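Local coordinates for protein 4-methyl-5(B-hydroxyethyl)-thiazole monophosphate biosynthesis enzyme (Vibrio cholerae O1 biovar El Tor, PDB 3OT1) that is of unknown function but belongs to the DJ-1/PfpI superfamily and may take part in thiazole monophosphate biosynthesis, at residues Arg143-Gln147 against Arg148-Tyr152; Ala92-Ala95 against Leu96-Ala99. All blocks are in the same frame, centred on the assembly; numbering follows the deposited sequence.

Contact 1 of 2, residues Arg143-Gln147 against Arg148-Tyr152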
loop_
_atom_site.group_PDB
_atom_site.type_symbol
_atom_site.label_atom_id
_atom_site.label_comp_id
_atom_site.label_asym_id
_atom_site.label_seq_id
_atom_site.Cartn_x
_atom_site.Cartn_y
_atom_site.Cartn_z
ATOM N N ARG A 143 22.144 19.175 2.016
ATOM C CA ARG A 143 21.964 17.747 2.346
ATOM C C ARG A 143 20.737 17.132 1.678
ATOM O O ARG A 143 20.556 15.919 1.729
ATOM C CB ARG A 143 21.821 17.574 3.857
ATOM C CG ARG A 143 23.028 18.024 4.700
ATOM C CD ARG A 143 24.152 17.003 4.688
ATOM N NE ARG A 143 25.004 17.073 3.500
ATOM C CZ ARG A 143 25.868 16.133 3.105
ATOM N NH1 ARG A 143 26.608 16.333 2.009
ATOM N NH2 ARG A 143 26.021 14.998 3.786
ATOM N N LEU A 144 19.877 17.956 1.087
ATOM C CA LEU A 144 18.637 17.452 0.480
ATOM C C LEU A 144 18.923 16.649 -0.782
ATOM O O LEU A 144 19.578 17.131 -1.699
ATOM C CB LEU A 144 17.697 18.610 0.136
ATOM C CG LEU A 144 16.376 18.195 -0.542
ATOM C CD1 LEU A 144 15.454 17.354 0.355
ATOM C CD2 LEU A 144 15.687 19.486 -1.009
ATOM N N SER A 145 18.394 15.427 -0.821
ATOM C CA SER A 145 18.317 14.636 -2.020
ATOM C C SER A 145 16.902 14.716 -2.600
ATOM O O SER A 145 15.913 14.683 -1.840
ATOM C CB SER A 145 18.614 13.192 -1.677
ATOM O OG SER A 145 18.397 12.374 -2.799
ATOM N N ARG A 146 16.803 14.772 -3.926
ATOM C CA ARG A 146 15.530 14.656 -4.631
ATOM C C ARG A 146 15.363 13.291 -5.276
ATOM O O ARG A 146 14.470 13.097 -6.097
ATOM C CB ARG A 146 15.380 15.761 -5.681
ATOM C CG ARG A 146 15.281 17.140 -5.054
ATOM C CD ARG A 146 15.309 18.268 -6.074
ATOM N NE ARG A 146 15.093 19.557 -5.419
ATOM C CZ ARG A 146 16.020 20.227 -4.743
ATOM N NH1 ARG A 146 15.713 21.387 -4.182
ATOM N NH2 ARG A 146 17.255 19.755 -4.629
ATOM N N GLN A 147 16.209 12.342 -4.902
ATOM C CA GLN A 147 15.995 10.968 -5.336
ATOM C C GLN A 147 14.706 10.434 -4.739
ATOM O O GLN A 147 14.349 10.764 -3.605
ATOM C CB GLN A 147 17.111 10.065 -4.855
ATOM C CG GLN A 147 18.478 10.363 -5.398
ATOM C CD GLN A 147 19.509 9.810 -4.471
ATOM O OE1 GLN A 147 19.837 10.410 -3.447
ATOM N NE2 GLN A 147 19.976 8.631 -4.780
ATOM N N ARG A 148 14.025 9.591 -5.498
ATOM C CA ARG A 148 12.849 8.898 -4.980
ATOM C C ARG A 148 13.211 8.038 -3.773
ATOM O O ARG A 148 12.418 7.976 -2.823
ATOM C CB ARG A 148 12.197 8.045 -6.075
ATOM C CG ARG A 148 11.593 8.869 -7.205
ATOM C CD ARG A 148 11.084 8.019 -8.334
ATOM N NE ARG A 148 9.919 7.244 -7.959
ATOM C CZ ARG A 148 8.672 7.710 -7.914
ATOM N NH1 ARG A 148 8.396 8.965 -8.238
ATOM N NH2 ARG A 148 7.706 6.886 -7.569
ATOM N N VAL A 149 14.378 7.389 -3.811
ATOM C CA VAL A 149 14.945 6.626 -2.703
ATOM C C VAL A 149 16.414 7.055 -2.554
ATOM O O VAL A 149 17.168 6.996 -3.507
ATOM C CB VAL A 149 14.864 5.111 -2.973
ATOM C CG1 VAL A 149 15.482 4.307 -1.841
ATOM C CG2 VAL A 149 13.417 4.653 -3.208
ATOM N N CYS A 150 16.759 7.516 -1.362
ATOM C CA CYS A 150 18.091 8.003 -1.046
ATOM C C CYS A 150 18.747 7.143 0.041
ATOM O O CYS A 150 18.220 7.040 1.162
ATOM C CB CYS A 150 18.004 9.445 -0.561
ATOM S SG CYS A 150 19.584 10.135 0.029
ATOM N N TYR A 151 19.888 6.531 -0.256
ATOM C CA TYR A 151 20.679 5.813 0.723
ATOM C C TYR A 151 21.934 6.608 1.057
ATOM O O TYR A 151 22.653 7.040 0.160
ATOM C CB TYR A 151 21.057 4.424 0.209
ATOM C CG TYR A 151 21.846 3.640 1.238
ATOM C CD1 TYR A 151 21.338 3.447 2.518
ATOM C CD2 TYR A 151 23.088 3.093 0.954
ATOM C CE1 TYR A 151 22.024 2.746 3.490
ATOM C CE2 TYR A 151 23.779 2.354 1.929
ATOM C CZ TYR A 151 23.231 2.200 3.191
ATOM O OH TYR A 151 23.881 1.526 4.193
ATOM N N TYR A 152 22.149 6.816 2.350
ATOM C CA TYR A 152 23.335 7.496 2.860
ATOM C C TYR A 152 24.102 6.502 3.746
ATOM O O TYR A 152 23.777 6.276 4.908
ATOM C CB TYR A 152 22.942 8.759 3.631
ATOM C CG TYR A 152 24.113 9.574 4.068
ATOM C CD1 TYR A 152 24.901 10.237 3.140
ATOM C CD2 TYR A 152 24.457 9.670 5.410
ATOM C CE1 TYR A 152 26.000 10.990 3.541
ATOM C CE2 TYR A 152 25.540 10.431 5.805
ATOM C CZ TYR A 152 26.304 11.078 4.870
ATOM O OH TYR A 152 27.389 11.824 5.292
HETATM O O HOH W 1 21.128 6.990 -2.853
#
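Q147 reaches forward over C150 as the loop turns into strand 149-152. Its CB lies 3.4 Å and its CG 4.1 Å from V149 O. With CG placed opposite its own carbonyl carbon (chi1 -64°) and the chain extended beyond, CD comes 3.8 Å from V149 O and the amide ends over the cysteine. There OE1 lies 3.5 Å from C150 SG and receives a bond from S145 OG, in the carbonyl plane on a lone pair; its 2.5 Å length is doubtful, since Q147 has an alternate copy. NE2 gives a hydrogen to a water 2.8 Å away, which also accepts from Y151 N, so in this conformer both ends of the amide have partners, consistent with its flip. A small hydroxyl suits position 145: S145 OG also accepts from Q147 N at 3.0 Å, closing an ST turn, while S145 CB packs on C150 SG. Further out, the R143 guanidinium presents its edge to Y152 OH, nearly perpendicular to the tyrosine ring, while NH2 bonds to G126 O. Strand 149-152 borders the mixed sheet beside antiparallel strand 157-160; V149 and Y151 face helix 166-178, where R148 forms a salt bridge with E168.

Contact 2 of 2, residues Ala92-Ala95 against Leu96-Ala99; sequences ALLA and LIDA
L93 and I97 meet one turn apart on helix 91-102, the CD1 methyl of L93 lying 3.6 Å from CD1 of I97. Swung away from the backbone N (chi1 -172°), CG of L93 carries the branch along the helix toward the isoleucine; the two side chains cross at a slant. I97 CG1 rests 3.5 Å from L93 O, and its CD1 also approaches L94 CD2, more loosely at 4.4 Å. Beneath these methyls run the i to i+4 bonds of an alpha-helix: I97 N to L93 O is 3.0 Å with an N-H...O angle of 158°, and A99 N reaches A95 O at 2.9 Å. L96 and D98 donate likewise to A92 and L94. The helix belongs to the alpha/beta sandwich of the DJ-1/PfpI family, so its inward residues are branched and apolar: L93 packs on P15 and L77, L96 on L13, and I97 on L75 of the central sheet. L94 and I97 also touch V117 of helix 113-119. Small A95 suits the exposed side. D98 CB lies 3.4 Å from A95 O, with its carboxylate near L94 O; a carboxylate suits this partly exposed position, since OD1 forms a salt bridge with K123.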
loop_
_atom_site.group_PDB
_atom_site.type_symbol
_atom_site.label_atom_id
_atom_site.label_comp_id
_atom_site.label_asym_id
_atom_site.label_seq_id
_atom_site.Cartn_x
_atom_site.Cartn_y
_atom_site.Cartn_z
ATOM N N ALA A 92 10.133 7.408 23.538
ATOM C CA ALA A 92 10.587 6.065 23.216
ATOM C C ALA A 92 10.996 5.959 21.753
ATOM O O ALA A 92 11.959 5.275 21.439
ATOM C CB ALA A 92 9.505 5.044 23.523
ATOM N N LEU A 93 10.255 6.587 20.843
ATOM C CA LEU A 93 10.585 6.497 19.427
ATOM C C LEU A 93 11.938 7.149 19.173
ATOM O O LEU A 93 12.792 6.610 18.465
ATOM C CB LEU A 93 9.474 7.133 18.577
ATOM C CG LEU A 93 9.472 7.010 17.043
ATOM C CD1 LEU A 93 10.533 7.893 16.430
ATOM C CD2 LEU A 93 9.651 5.551 16.575
ATOM N N LEU A 94 12.111 8.355 19.707
ATOM C CA LEU A 94 13.368 9.060 19.510
ATOM C C LEU A 94 14.555 8.276 20.080
ATOM O O LEU A 94 15.613 8.217 19.459
ATOM C CB LEU A 94 13.300 10.460 20.116
ATOM C CG LEU A 94 12.249 11.391 19.489
ATOM C CD1 LEU A 94 12.234 12.732 20.254
ATOM C CD2 LEU A 94 12.471 11.637 18.010
ATOM N N ALA A 95 14.364 7.660 21.240
ATOM C CA ALA A 95 15.388 6.811 21.825
ATOM C C ALA A 95 15.703 5.600 20.947
ATOM O O ALA A 95 16.861 5.186 20.885
ATOM C CB ALA A 95 14.960 6.373 23.250
ATOM N N LEU A 96 14.693 5.000 20.304
ATOM C CA LEU A 96 14.945 3.868 19.430
ATOM C C LEU A 96 15.765 4.294 18.231
ATOM O O LEU A 96 16.591 3.538 17.769
ATOM C CB LEU A 96 13.639 3.225 18.967
ATOM C CG LEU A 96 13.019 2.320 20.005
ATOM C CD1 LEU A 96 11.586 2.037 19.641
ATOM C CD2 LEU A 96 13.777 0.995 20.166
ATOM N N ILE A 97 15.511 5.485 17.691
ATOM C CA ILE A 97 16.347 5.954 16.585
ATOM C C ILE A 97 17.819 5.987 17.030
ATOM O O ILE A 97 18.701 5.506 16.316
ATOM C CB ILE A 97 15.905 7.325 16.065
ATOM C CG1 ILE A 97 14.506 7.238 15.424
ATOM C CG2 ILE A 97 16.943 7.897 15.100
ATOM C CD1 ILE A 97 13.884 8.597 15.196
ATOM N N ASP A 98 18.073 6.542 18.207
ATOM C CA ASP A 98 19.427 6.592 18.750
ATOM C C ASP A 98 20.000 5.174 18.923
ATOM O O ASP A 98 21.136 4.907 18.569
ATOM C CB ASP A 98 19.438 7.275 20.109
ATOM C CG ASP A 98 18.991 8.734 20.090
ATOM O OD1 ASP A 98 18.990 9.360 19.037
ATOM O OD2 ASP A 98 18.624 9.229 21.186
ATOM N N ALA A 99 19.189 4.282 19.474
ATOM C CA ALA A 99 19.667 2.927 19.776
ATOM C C ALA A 99 20.025 2.167 18.505
ATOM O O ALA A 99 21.083 1.541 18.441
ATOM C CB ALA A 99 18.651 2.155 20.606
#

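In the fold
Contacts 1 and 2 lie in separate parts of one alpha/beta fold, their centres 22 Å apart and their nearest atoms about 12 Å apart. Both are local and partly buried, but they serve different elements. Contact 2 is a turn of helix 91-102 laid on strands 11-16 and 74-77 in the middle of the sheet, and branched hydrocarbon dominates its inner side. At the sheet's border, contact 1 joins a loop to strand 149-152 and relies on polar side chains and a water. Backbone bonds order the helix turn, whereas the loop adds side-chain bonds to its backbone pairing with M129. Contact 1 also reaches another protein chain, through R148; contact 2 touches none.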